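Local coordinates for protein serine hydrolase CCSP0084 (Cycloclasticus sp. P1, PDB 4I3F) that probably hydrolyses carbon-carbon bonds of meta-cleavage products and also esters, as a serine hydrolase of the alpha/beta hydrolase fold, at residues Leu132-Val146 with Leu231-Leu244. Residues are numbered along the deposited sequence; the frame is centred on the assembly and turned at random.
Sequences LHLLNRHPERFKKAV and LSDDELNNISHQML. With NA (sodium ion), chain D.
Leu231 lays its branched end over one face of the His133 ring, CG 4.1 Å from the ring centroid in a CH-pi contact and CD2 3.4 Å from His133 CE1, while NE2 of that ring is hydrogen-bonded to Phe229 O. The other methyl of Leu231, CD1, rests against Leu132 CB. In the first turn of helix 233-237, Glu235 N donates to Ser232 OG and Ser232 N returns a bond of 2.9 Å to Glu235 OE1, a capping box; OE2 takes a weak bond from Asn136 ND2, the amide and carboxylate planes 76° apart. The Ile239 side chain crosses those of Leu132 and Leu135 at about a right angle, CD1 against Leu132 CD2 and CG2 against Leu135 CD1. In this alpha/beta hydrolase fold the chain here runs from beside helix 126-137 to the central sheet, and His241 fills the angle between that helix and strand 142-148. Leu135 CD2 sits over the centre of the imidazole, 3.6 Å from its centroid, and NE2 donates in the ring plane to a lone pair of Pro139 O at 2.8 Å, nearly straight at 165°. A leucine in place of His241 would probably leave Pro139 O without its imidazole donor, Phe142 N remaining as its partner within these segments. Met243, extended and then bent at chi3 (-72°), brings CE back to Leu135 CD1 at 3.5 Å. Strand 243-248 pairs parallel with strand 142-148: Ala145 N donates to Gln242 O, and Leu244 N to Ala145 O at 2.8 Å.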
# COMPACT_ATOMS: atom_id res chain seq x y z
N LEU A 132 6.46 1.49 -7.07
CA LEU A 132 7.78 1.44 -7.69
C LEU A 132 7.71 0.91 -9.12
O LEU A 132 8.36 1.44 -10.02
CB LEU A 132 8.74 0.59 -6.85
CG LEU A 132 9.25 1.31 -5.59
CD1 LEU A 132 10.01 0.32 -4.72
CD2 LEU A 132 10.17 2.45 -5.98
N HIS A 133 6.93 -0.15 -9.33
CA HIS A 133 6.76 -0.68 -10.68
C HIS A 133 6.00 0.27 -11.60
O HIS A 133 6.29 0.33 -12.79
CB HIS A 133 6.13 -2.07 -10.64
CG HIS A 133 7.05 -3.11 -10.10
ND1 HIS A 133 7.80 -3.93 -10.91
CD2 HIS A 133 7.40 -3.42 -8.83
CE1 HIS A 133 8.54 -4.73 -10.17
NE2 HIS A 133 8.32 -4.44 -8.90
N LEU A 134 5.07 1.05 -11.04
CA LEU A 134 4.37 2.06 -11.83
C LEU A 134 5.33 3.16 -12.30
O LEU A 134 5.27 3.58 -13.45
CB LEU A 134 3.22 2.67 -11.03
CG LEU A 134 1.90 1.89 -11.09
CD1 LEU A 134 0.98 2.32 -9.94
CD2 LEU A 134 1.22 2.10 -12.43
N LEU A 135 6.22 3.61 -11.41
CA LEU A 135 7.18 4.65 -11.78
C LEU A 135 8.16 4.13 -12.83
O LEU A 135 8.61 4.88 -13.70
CB LEU A 135 7.95 5.14 -10.55
CG LEU A 135 7.11 5.68 -9.39
CD1 LEU A 135 8.01 6.07 -8.23
CD2 LEU A 135 6.28 6.86 -9.83
N ASN A 136 8.48 2.84 -12.75
CA ASN A 136 9.40 2.24 -13.70
C ASN A 136 8.76 2.06 -15.06
O ASN A 136 9.38 2.34 -16.09
CB ASN A 136 9.86 0.87 -13.18
CG ASN A 136 10.87 0.21 -14.10
OD1 ASN A 136 11.86 0.82 -14.53
ND2 ASN A 136 10.61 -1.06 -14.43
N ARG A 137 7.52 1.59 -15.07
CA ARG A 137 6.86 1.20 -16.32
C ARG A 137 6.12 2.34 -17.00
O ARG A 137 6.06 2.39 -18.23
CB ARG A 137 5.89 0.03 -16.08
CG ARG A 137 6.58 -1.27 -15.71
CD ARG A 137 5.59 -2.39 -15.44
NE ARG A 137 6.17 -3.42 -14.58
CZ ARG A 137 5.58 -4.58 -14.30
NH1 ARG A 137 4.39 -4.86 -14.83
NH2 ARG A 137 6.18 -5.45 -13.51
N HIS A 138 5.58 3.26 -16.20
CA HIS A 138 4.77 4.36 -16.72
C HIS A 138 5.15 5.68 -16.06
O HIS A 138 4.30 6.35 -15.46
CB HIS A 138 3.29 4.08 -16.42
CG HIS A 138 2.80 2.78 -16.99
ND1 HIS A 138 2.43 2.65 -18.31
CD2 HIS A 138 2.62 1.57 -16.43
CE1 HIS A 138 2.04 1.40 -18.53
NE2 HIS A 138 2.15 0.73 -17.41
N PRO A 139 6.43 6.08 -16.19
CA PRO A 139 6.92 7.23 -15.42
C PRO A 139 6.18 8.54 -15.73
O PRO A 139 6.08 9.39 -14.85
CB PRO A 139 8.39 7.34 -15.84
CG PRO A 139 8.47 6.65 -17.17
CD PRO A 139 7.48 5.52 -17.07
N GLU A 140 5.67 8.68 -16.95
CA GLU A 140 5.03 9.92 -17.37
C GLU A 140 3.68 10.18 -16.68
O GLU A 140 3.13 11.28 -16.77
CB GLU A 140 4.84 9.94 -18.89
CG GLU A 140 3.79 8.95 -19.44
CD GLU A 140 4.20 7.47 -19.34
OE1 GLU A 140 5.36 7.16 -19.04
OE2 GLU A 140 3.34 6.61 -19.59
N ARG A 141 3.15 9.17 -15.99
CA ARG A 141 1.84 9.31 -15.38
C ARG A 141 1.93 9.76 -13.94
O ARG A 141 0.91 9.91 -13.26
CB ARG A 141 1.07 7.99 -15.43
CG ARG A 141 0.83 7.43 -16.83
CD ARG A 141 0.16 8.43 -17.75
NE ARG A 141 -1.22 8.74 -17.37
CZ ARG A 141 -2.28 8.00 -17.71
NH1 ARG A 141 -2.12 6.90 -18.43
NH2 ARG A 141 -3.50 8.36 -17.32
N PHE A 142 3.15 9.97 -13.44
CA PHE A 142 3.34 10.25 -12.01
C PHE A 142 4.22 11.45 -11.74
O PHE A 142 5.15 11.76 -12.50
CB PHE A 142 3.84 9.00 -11.28
CG PHE A 142 2.91 7.84 -11.43
CD1 PHE A 142 3.10 6.88 -12.43
CD2 PHE A 142 1.79 7.75 -10.62
CE1 PHE A 142 2.20 5.84 -12.59
CE2 PHE A 142 0.89 6.71 -10.78
CZ PHE A 142 1.10 5.76 -11.77
N LYS A 143 3.90 12.14 -10.64
CA LYS A 143 4.59 13.36 -10.24
C LYS A 143 5.50 13.02 -9.07
O LYS A 143 6.60 12.50 -9.26
CB LYS A 143 3.57 14.46 -9.89
CG LYS A 143 2.84 15.05 -11.11
CD LYS A 143 1.43 15.54 -10.77
CE LYS A 143 1.43 16.75 -9.84
NZ LYS A 143 2.06 17.94 -10.49
N LYS A 144 5.05 13.29 -7.84
CA LYS A 144 5.82 12.89 -6.66
C LYS A 144 5.30 11.60 -6.05
O LYS A 144 4.11 11.29 -6.17
CB LYS A 144 5.77 13.97 -5.59
CG LYS A 144 6.57 15.22 -5.88
CD LYS A 144 6.39 16.19 -4.72
CE LYS A 144 7.66 16.97 -4.41
NZ LYS A 144 7.78 18.20 -5.24
N ALA A 145 6.18 10.88 -5.37
CA ALA A 145 5.83 9.61 -4.74
C ALA A 145 6.22 9.58 -3.27
O ALA A 145 7.30 10.02 -2.88
CB ALA A 145 6.47 8.44 -5.48
N VAL A 146 5.32 9.03 -2.44
CA VAL A 146 5.63 8.73 -1.05
C VAL A 146 5.48 7.23 -0.85
O VAL A 146 4.44 6.66 -1.17
CB VAL A 146 4.68 9.46 -0.09
CG1 VAL A 146 4.87 8.93 1.35
CG2 VAL A 146 4.93 10.96 -0.14
N LEU A 231 13.12 -4.55 -7.98
CA LEU A 231 13.58 -3.99 -9.24
C LEU A 231 15.10 -4.03 -9.25
O LEU A 231 15.72 -4.03 -8.18
CB LEU A 231 13.10 -2.56 -9.42
CG LEU A 231 11.61 -2.37 -9.68
CD1 LEU A 231 11.22 -0.91 -9.53
CD2 LEU A 231 11.24 -2.89 -11.06
N SER A 232 15.68 -4.08 -10.45
CA SER A 232 17.13 -4.10 -10.62
C SER A 232 17.72 -2.74 -10.27
O SER A 232 16.99 -1.75 -10.17
CB SER A 232 17.50 -4.46 -12.05
OG SER A 232 17.18 -3.41 -12.94
N ASP A 233 19.03 -2.68 -10.05
CA ASP A 233 19.65 -1.40 -9.72
C ASP A 233 19.45 -0.39 -10.84
O ASP A 233 19.15 0.78 -10.57
CB ASP A 233 21.14 -1.56 -9.41
CG ASP A 233 21.40 -2.31 -8.12
OD1 ASP A 233 20.44 -2.54 -7.36
OD2 ASP A 233 22.58 -2.65 -7.86
N ASP A 234 19.59 -0.84 -12.09
CA ASP A 234 19.40 0.04 -13.23
C ASP A 234 17.99 0.63 -13.24
O ASP A 234 17.82 1.83 -13.44
CB ASP A 234 19.70 -0.68 -14.55
CG ASP A 234 21.19 -0.86 -14.80
OD1 ASP A 234 21.99 -0.19 -14.12
OD2 ASP A 234 21.55 -1.68 -15.67
N GLU A 235 16.99 -0.22 -13.02
CA GLU A 235 15.59 0.23 -12.94
C GLU A 235 15.41 1.28 -11.84
O GLU A 235 14.80 2.33 -12.07
CB GLU A 235 14.65 -0.95 -12.72
CG GLU A 235 14.47 -1.81 -13.97
CD GLU A 235 13.69 -3.09 -13.71
OE1 GLU A 235 13.86 -3.68 -12.62
OE2 GLU A 235 12.92 -3.50 -14.59
N LEU A 236 15.92 0.98 -10.65
CA LEU A 236 15.81 1.91 -9.54
C LEU A 236 16.56 3.21 -9.81
O LEU A 236 16.06 4.28 -9.49
CB LEU A 236 16.31 1.27 -8.24
CG LEU A 236 15.46 0.14 -7.69
CD1 LEU A 236 16.21 -0.61 -6.58
CD2 LEU A 236 14.14 0.69 -7.16
N ASN A 237 17.76 3.10 -10.39
CA ASN A 237 18.58 4.27 -10.70
C ASN A 237 17.86 5.20 -11.67
O ASN A 237 18.11 6.41 -11.69
CB ASN A 237 19.91 3.89 -11.35
CG ASN A 237 20.89 3.17 -10.41
OD1 ASN A 237 21.87 2.59 -10.88
ND2 ASN A 237 20.63 3.21 -9.11
N ASN A 238 17.00 4.62 -12.49
CA ASN A 238 16.31 5.37 -13.53
C ASN A 238 14.90 5.80 -13.16
O ASN A 238 14.18 6.37 -13.99
CB ASN A 238 16.35 4.60 -14.86
CG ASN A 238 17.71 4.69 -15.53
OD1 ASN A 238 18.03 5.69 -16.17
ND2 ASN A 238 18.53 3.66 -15.36
N ILE A 239 14.50 5.56 -11.92
CA ILE A 239 13.29 6.17 -11.40
C ILE A 239 13.68 7.60 -11.01
O ILE A 239 14.41 7.79 -10.04
CB ILE A 239 12.73 5.40 -10.19
CG1 ILE A 239 12.19 4.04 -10.62
CG2 ILE A 239 11.65 6.22 -9.48
CD1 ILE A 239 11.70 3.18 -9.45
N SER A 240 13.21 8.58 -11.77
CA SER A 240 13.65 9.96 -11.59
C SER A 240 12.72 10.83 -10.73
O SER A 240 13.04 11.98 -10.43
CB SER A 240 13.85 10.64 -12.95
OG SER A 240 14.78 9.92 -13.73
N HIS A 241 11.59 10.28 -10.33
CA HIS A 241 10.59 11.04 -9.58
C HIS A 241 11.10 11.53 -8.24
O HIS A 241 11.85 10.83 -7.55
CB HIS A 241 9.35 10.18 -9.37
CG HIS A 241 8.77 9.65 -10.64
ND1 HIS A 241 9.28 8.55 -11.29
CD2 HIS A 241 7.72 10.08 -11.39
CE1 HIS A 241 8.59 8.33 -12.39
NE2 HIS A 241 7.63 9.23 -12.47
N GLN A 242 10.71 12.75 -7.86
CA GLN A 242 10.94 13.22 -6.50
C GLN A 242 10.17 12.31 -5.55
O GLN A 242 8.97 12.07 -5.75
CB GLN A 242 10.47 14.67 -6.34
CG GLN A 242 11.12 15.64 -7.32
CD GLN A 242 12.60 15.82 -7.08
OE1 GLN A 242 13.06 15.79 -5.94
NE2 GLN A 242 13.36 16.02 -8.15
N MET A 243 10.85 11.80 -4.53
CA MET A 243 10.27 10.75 -3.71
C MET A 243 10.58 10.95 -2.24
O MET A 243 11.63 11.49 -1.88
CB MET A 243 10.82 9.38 -4.17
CG MET A 243 10.23 8.18 -3.45
SD MET A 243 11.03 6.66 -4.00
CE MET A 243 10.37 6.47 -5.65
N LEU A 244 9.63 10.54 -1.40
CA LEU A 244 9.86 10.43 0.04
C LEU A 244 9.59 9.00 0.47
O LEU A 244 8.48 8.49 0.31
CB LEU A 244 8.95 11.39 0.81
CG LEU A 244 9.04 11.30 2.34
CD1 LEU A 244 10.44 11.60 2.85
CD2 LEU A 244 8.02 12.23 2.98
NA NA D . 2.84 4.38 -20.12
O HOH W 1 11.21 5.49 -14.42
O HOH W 2 13.12 3.07 -13.99
O HOH W 3 0.24 5.41 -19.63
O HOH W 4 8.74 13.98 -9.59
O HOH W 5 2.13 3.18 -22.49